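Local atomic coordinates of NAD-dependent L-serine dehydrogenase (Pseudomonas aeruginosa, PDB entry 3OBB), a protein that catalyses the NAD-dependent oxidation of L-serine and methyl-L-serine, with low activity toward beta-hydroxyisobutyrate, and works as a homotetramer built as a dimer of dimers. Residues A201-A205 and N222-V227; L250-Q254 and G267-L271. All blocks are in the same frame, centred on the assembly; numbering follows the deposited sequence.

Interaction 1: residues A201-A205 and N222-V227; sequences AKVLA and NPWPGV
V227, A201 and K202 lose the most surface where the first turn of helix 201-209 meets the irregular segment 222-227, a contact that buries 247 Å² in all. The backbones come closest at K202 and V227, whose CA atoms lie 5.6 Å apart. V227, with chi1 near 180° (t), spreads its two methyl groups along the helix: CG2 lies 3.8 Å from A201 CB and CG1 lies 3.8 Å from A205 CB, so one side chain spans residues a single helical turn apart. The same A201 CB sits over a face of the W224 indole, 3.4 Å from CD1 and 3.7 Å from the centroid of the five-membered ring, a CH-pi contact. K202 leaves the helix in an mttt conformation and runs along the exposed edge; its CE comes to 3.4 Å from G226 O, while its NZ donates to a water at 2.8 Å that is weakly bonded to G226 O. The opposing segment is shaped by its own bonds. N222 OD1 accepts from W224 N at 2.8 Å, forming an Asx turn, and V227 N bonds W224 O at 3.1 Å; G226, at phi/psi 89/-17, adopts a conformation that calls for glycine. N222 ND2 rests 3.5 Å from A205 CB. Helix 168-196 touches A201 and W224 through M191, while H162 and C175 of a second subunit pack on V203 and L204. A201 and A205 thus pack against a loop segment that opens with an Asx turn, joining two peripheral parts of the helical C-terminal domain of this HIBADH-related dehydrogenase.

Interaction 2: residues L250-Q254 and G267-L271; sequences LGLAQ and GSLAL
Two helical segments, 250-254 and 267-271, cross with their axes 9.7 Å apart at closest approach and their N-to-C directions 140° apart (signed crossing angle -140°), a roughly antiparallel pair some 40° from exact alignment. Their backbones draw together at L250 and L271, with CA atoms 5.9 Å apart, and are wider at Q254 and S268, where the CA atoms are 7.2 Å apart. In the apolar packing, L250 and L271 have the most surface covered, 73 and 70 Å². L271, in the tp rotamer, reaches across between L250 and Q254: its CD1 lies 3.7 Å from L250 CB, and its CD2 lies 3.6 Å from Q254 CG and 4.3 Å from G251 CA. L250, whose chi1 of -104° and chi2 of -11° fall between the usual wells, directs its CA-to-CB bond toward segment 267-271, with CD1 4.2 Å from G267 O and CD2 4.5 Å from A270 CB. The polar component is slight: Q254, with chi1 and chi2 both m, makes a weak hydrogen bond from NE2 to S268 OG at 3.3 Å, with an N-H...O angle of 130°. S268 OG is also hydrogen-bonded to T264 O, just before the first residue of helix 265-279. Helix 168-196 lies against L250 and Q254 through Q178, and E189 of a second subunit bonds G267 N. L252 packs on T98, an NAD(+)-binding residue, as is nearby K248. This buried, roughly antiparallel helix pair, packed on the long helix 168-196, belongs to the helical C-terminal domain and lies close to the cofactor site.

Both interactions belong to the C-terminal helical domain, yet they share no secondary-structure element; their centres are 26 Å apart and their nearest atoms about 13 Å. Helix 168-196 lies beside both. Both touch the second subunit, and interaction 2 also meets the third and fourth, where the tetramer comes together. Interaction 1 is peripheral and partly buried, 26 Å from the centre of the chain and away from the annotated sites; it joins a helix to a loop through alanine, valine and tryptophan contacts, with a lysine and a water along its exposed edge. Interaction 2 is buried, 15 Å from that centre, and pairs two helices through two leucines and the aliphatic part of a glutamine, with a weak side-chain hydrogen bond.

Interaction 1: residues A201-A205 and N222-V227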
ATOM      1  N   ALA A 201     -15.224  16.408  14.717  1.00 35.83           N
ATOM      2  CA  ALA A 201     -14.288  15.347  15.065  1.00 34.21           C
ATOM      3  C   ALA A 201     -14.799  14.496  16.248  1.00 33.86           C
ATOM      4  O   ALA A 201     -14.756  13.273  16.174  1.00 33.00           O
ATOM      5  CB  ALA A 201     -12.907  15.926  15.346  1.00 33.87           C
ATOM      6  N   LYS A 202     -15.317  15.132  17.302  1.00 35.21           N
ATOM      7  CA  LYS A 202     -15.769  14.395  18.508  1.00 36.36           C
ATOM      8  C   LYS A 202     -17.010  13.556  18.282  1.00 36.27           C
ATOM      9  O   LYS A 202     -17.173  12.529  18.936  1.00 37.58           O
ATOM     10  CB  LYS A 202     -16.084  15.324  19.677  1.00 38.67           C
ATOM     11  CG  LYS A 202     -14.867  15.789  20.462  1.00 40.75           C
ATOM     12  CD  LYS A 202     -15.343  16.728  21.580  1.00 45.17           C
ATOM     13  CE  LYS A 202     -14.219  17.541  22.176  1.00 46.20           C
ATOM     14  NZ  LYS A 202     -14.560  17.965  23.581  1.00 49.82           N
ATOM     15  N   VAL A 203     -17.880  13.984  17.370  1.00 35.11           N
ATOM     16  CA  VAL A 203     -19.054  13.200  17.034  1.00 34.31           C
ATOM     17  C   VAL A 203     -18.654  11.953  16.255  1.00 33.40           C
ATOM     18  O   VAL A 203     -19.087  10.859  16.580  1.00 32.65           O
ATOM     19  CB  VAL A 203     -20.104  14.004  16.210  1.00 35.63           C
ATOM     20  CG1 VAL A 203     -21.284  13.087  15.838  1.00 33.35           C
ATOM     21  CG2 VAL A 203     -20.591  15.273  16.985  1.00 34.11           C
ATOM     22  N   LEU A 204     -17.825  12.131  15.230  1.00 32.34           N
ATOM     23  CA  LEU A 204     -17.302  11.008  14.457  1.00 31.49           C
ATOM     24  C   LEU A 204     -16.507  10.012  15.307  1.00 31.38           C
ATOM     25  O   LEU A 204     -16.696   8.800  15.139  1.00 30.60           O
ATOM     26  CB  LEU A 204     -16.465  11.491  13.278  1.00 29.79           C
ATOM     27  CG  LEU A 204     -15.803  10.371  12.501  1.00 30.28           C
ATOM     28  CD1 LEU A 204     -16.826   9.439  11.768  1.00 32.27           C
ATOM     29  CD2 LEU A 204     -14.771  10.922  11.534  1.00 28.99           C
ATOM     30  N   ALA A 205     -15.627  10.528  16.191  1.00 30.68           N
ATOM     31  CA  ALA A 205     -14.858   9.695  17.115  1.00 30.67           C
ATOM     32  C   ALA A 205     -15.769   8.815  17.969  1.00 31.71           C
ATOM     33  O   ALA A 205     -15.520   7.617  18.116  1.00 30.07           O
ATOM     34  CB  ALA A 205     -13.934  10.562  18.032  1.00 30.51           C
ATOM     35  N   ASN A 222      -6.870   8.972  20.961  1.00 30.76           N
ATOM     36  CA  ASN A 222      -7.400   9.487  19.699  1.00 30.39           C
ATOM     37  C   ASN A 222      -6.389  10.426  19.024  1.00 29.50           C
ATOM     38  O   ASN A 222      -5.876  11.322  19.684  1.00 30.76           O
ATOM     39  CB  ASN A 222      -8.762  10.160  19.936  1.00 30.65           C
ATOM     40  CG  ASN A 222      -9.437  10.560  18.621  1.00 33.11           C
ATOM     41  OD1 ASN A 222      -8.915  11.439  17.887  1.00 32.15           O
ATOM     42  ND2 ASN A 222     -10.554   9.873  18.271  1.00 29.09           N
ATOM     43  N   PRO A 223      -6.049  10.204  17.729  1.00 29.45           N
ATOM     44  CA  PRO A 223      -5.030  11.060  17.083  1.00 28.47           C
ATOM     45  C   PRO A 223      -5.424  12.484  16.678  1.00 29.01           C
ATOM     46  O   PRO A 223      -4.550  13.250  16.259  1.00 28.97           O
ATOM     47  CB  PRO A 223      -4.654  10.245  15.840  1.00 28.54           C
ATOM     48  CG  PRO A 223      -5.913   9.544  15.497  1.00 26.90           C
ATOM     49  CD  PRO A 223      -6.481   9.123  16.809  1.00 28.38           C
ATOM     50  N   TRP A 224      -6.700  12.848  16.820  1.00 29.49           N
ATOM     51  CA  TRP A 224      -7.213  14.184  16.411  1.00 28.90           C
ATOM     52  C   TRP A 224      -7.165  15.191  17.553  1.00 29.45           C
ATOM     53  O   TRP A 224      -7.767  14.943  18.600  1.00 29.73           O
ATOM     54  CB  TRP A 224      -8.652  14.100  15.887  1.00 28.46           C
ATOM     55  CG  TRP A 224      -9.022  15.341  15.100  1.00 29.19           C
ATOM     56  CD1 TRP A 224      -9.563  16.495  15.592  1.00 31.78           C
ATOM     57  CD2 TRP A 224      -8.846  15.552  13.700  1.00 29.50           C
ATOM     58  NE1 TRP A 224      -9.763  17.398  14.576  1.00 30.62           N
ATOM     59  CE2 TRP A 224      -9.301  16.853  13.410  1.00 29.96           C
ATOM     60  CE3 TRP A 224      -8.304  14.783  12.663  1.00 28.86           C
ATOM     61  CZ2 TRP A 224      -9.252  17.398  12.118  1.00 29.17           C
ATOM     62  CZ3 TRP A 224      -8.260  15.326  11.385  1.00 29.56           C
ATOM     63  CH2 TRP A 224      -8.724  16.624  11.131  1.00 30.47           C
ATOM     64  N   PRO A 225      -6.418  16.307  17.377  1.00 30.17           N
ATOM     65  CA  PRO A 225      -6.194  17.262  18.487  1.00 31.66           C
ATOM     66  C   PRO A 225      -7.507  17.709  19.052  1.00 33.24           C
ATOM     67  O   PRO A 225      -8.434  17.985  18.275  1.00 32.86           O
ATOM     68  CB  PRO A 225      -5.493  18.462  17.803  1.00 31.89           C
ATOM     69  CG  PRO A 225      -4.633  17.762  16.694  1.00 30.67           C
ATOM     70  CD  PRO A 225      -5.675  16.713  16.159  1.00 29.78           C
ATOM     71  N   GLY A 226      -7.596  17.755  20.384  1.00 34.29           N
ATOM     72  CA  GLY A 226      -8.842  18.239  21.028  1.00 36.31           C
ATOM     73  C   GLY A 226      -9.892  17.162  21.288  1.00 36.14           C
ATOM     74  O   GLY A 226     -10.794  17.372  22.093  1.00 36.22           O
ATOM     75  N   VAL A 227      -9.780  16.000  20.645  1.00 35.03           N
ATOM     76  CA  VAL A 227     -10.775  14.960  20.908  1.00 35.50           C
ATOM     77  C   VAL A 227     -10.648  14.404  22.329  1.00 37.49           C
ATOM     78  O   VAL A 227     -11.618  14.456  23.104  1.00 37.96           O
ATOM     79  CB  VAL A 227     -10.835  13.872  19.817  1.00 35.16           C
ATOM     80  CG1 VAL A 227     -11.780  12.722  20.242  1.00 33.61           C
ATOM     81  CG2 VAL A 227     -11.367  14.498  18.533  1.00 32.79           C
TER
HETATM   82  O   HOH W   1     -12.308  17.579  25.234  1.00 50.20           O

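Interaction 2: residues L250-Q254 and G267-L271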
ATOM      1  N   LEU A 250       7.958  -1.741  14.024  1.00 31.73           N
ATOM      2  CA  LEU A 250       7.435  -2.172  12.728  1.00 31.69           C
ATOM      3  C   LEU A 250       8.558  -2.867  11.978  1.00 31.26           C
ATOM      4  O   LEU A 250       8.336  -3.832  11.281  1.00 31.29           O
ATOM      5  CB  LEU A 250       6.960  -0.943  11.951  1.00 30.23           C
ATOM      6  CG  LEU A 250       5.497  -0.526  11.763  1.00 32.16           C
ATOM      7  CD1 LEU A 250       4.387  -1.539  12.172  1.00 30.44           C
ATOM      8  CD2 LEU A 250       5.218   0.891  12.164  1.00 28.53           C
ATOM      9  N   GLY A 251       9.779  -2.376  12.139  1.00 31.96           N
ATOM     10  CA  GLY A 251      10.940  -2.952  11.441  1.00 32.37           C
ATOM     11  C   GLY A 251      11.219  -4.378  11.903  1.00 33.09           C
ATOM     12  O   GLY A 251      11.468  -5.255  11.083  1.00 32.93           O
ATOM     13  N   LEU A 252      11.148  -4.604  13.211  1.00 33.30           N
ATOM     14  CA  LEU A 252      11.241  -5.953  13.788  1.00 34.85           C
ATOM     15  C   LEU A 252      10.137  -6.901  13.290  1.00 34.73           C
ATOM     16  O   LEU A 252      10.382  -8.104  13.052  1.00 34.93           O
ATOM     17  CB  LEU A 252      11.189  -5.900  15.313  1.00 34.12           C
ATOM     18  CG  LEU A 252      12.277  -5.121  16.050  1.00 36.96           C
ATOM     19  CD1 LEU A 252      12.055  -5.145  17.566  1.00 32.83           C
ATOM     20  CD2 LEU A 252      13.719  -5.567  15.704  1.00 35.18           C
ATOM     21  N   ALA A 253       8.931  -6.363  13.154  1.00 33.37           N
ATOM     22  CA  ALA A 253       7.822  -7.135  12.626  1.00 33.39           C
ATOM     23  C   ALA A 253       8.110  -7.604  11.170  1.00 34.77           C
ATOM     24  O   ALA A 253       7.838  -8.764  10.823  1.00 35.11           O
ATOM     25  CB  ALA A 253       6.513  -6.344  12.736  1.00 31.39           C
ATOM     26  N   GLN A 254       8.714  -6.733  10.352  1.00 34.88           N
ATOM     27  CA  GLN A 254       9.154  -7.118   9.004  1.00 36.21           C
ATOM     28  C   GLN A 254      10.156  -8.267   9.005  1.00 36.27           C
ATOM     29  O   GLN A 254      10.161  -9.104   8.093  1.00 36.26           O
ATOM     30  CB  GLN A 254       9.805  -5.930   8.288  1.00 36.68           C
ATOM     31  CG  GLN A 254       8.882  -4.810   8.050  1.00 39.15           C
ATOM     32  CD  GLN A 254       7.701  -5.238   7.222  1.00 42.97           C
ATOM     33  OE1 GLN A 254       6.575  -5.198   7.696  1.00 44.74           O
ATOM     34  NE2 GLN A 254       7.962  -5.698   5.985  1.00 46.14           N
ATOM     35  N   GLY A 267       0.792  -3.581   7.681  1.00 30.39           N
ATOM     36  CA  GLY A 267       1.984  -3.277   8.516  1.00 29.90           C
ATOM     37  C   GLY A 267       3.116  -2.645   7.694  1.00 30.90           C
ATOM     38  O   GLY A 267       3.571  -1.572   8.047  1.00 30.80           O
ATOM     39  N   SER A 268       3.556  -3.300   6.605  1.00 30.33           N
ATOM     40  CA  SER A 268       4.545  -2.722   5.659  1.00 31.67           C
ATOM     41  C   SER A 268       4.206  -1.303   5.188  1.00 30.68           C
ATOM     42  O   SER A 268       5.082  -0.435   5.158  1.00 30.89           O
ATOM     43  CB  SER A 268       4.709  -3.606   4.402  1.00 31.91           C
ATOM     44  OG  SER A 268       5.017  -4.920   4.804  1.00 35.76           O
ATOM     45  N   LEU A 269       2.961  -1.083   4.775  1.00 29.48           N
ATOM     46  CA  LEU A 269       2.531   0.268   4.425  1.00 29.25           C
ATOM     47  C   LEU A 269       2.630   1.169   5.652  1.00 28.14           C
ATOM     48  O   LEU A 269       3.122   2.287   5.551  1.00 28.83           O
ATOM     49  CB  LEU A 269       1.113   0.299   3.876  1.00 29.10           C
ATOM     50  CG  LEU A 269       0.694   1.312   2.806  1.00 31.19           C
ATOM     51  CD1 LEU A 269      -0.804   1.597   2.921  1.00 25.99           C
ATOM     52  CD2 LEU A 269       1.516   2.620   2.654  1.00 29.06           C
ATOM     53  N   ALA A 270       2.204   0.690   6.818  1.00 27.55           N
ATOM     54  CA  ALA A 270       2.306   1.522   8.038  1.00 27.38           C
ATOM     55  C   ALA A 270       3.756   1.968   8.209  1.00 28.41           C
ATOM     56  O   ALA A 270       4.027   3.135   8.473  1.00 28.61           O
ATOM     57  CB  ALA A 270       1.796   0.772   9.287  1.00 26.21           C
ATOM     58  N   LEU A 271       4.686   1.029   8.020  1.00 28.92           N
ATOM     59  CA  LEU A 271       6.101   1.324   8.151  1.00 29.80           C
ATOM     60  C   LEU A 271       6.592   2.370   7.146  1.00 29.71           C
ATOM     61  O   LEU A 271       7.294   3.298   7.521  1.00 29.95           O
ATOM     62  CB  LEU A 271       6.940   0.044   8.079  1.00 29.59           C
ATOM     63  CG  LEU A 271       8.476   0.157   8.138  1.00 31.29           C
ATOM     64  CD1 LEU A 271       9.001   0.875   9.398  1.00 26.25           C
ATOM     65  CD2 LEU A 271       9.124  -1.226   8.005  1.00 30.74           C
TER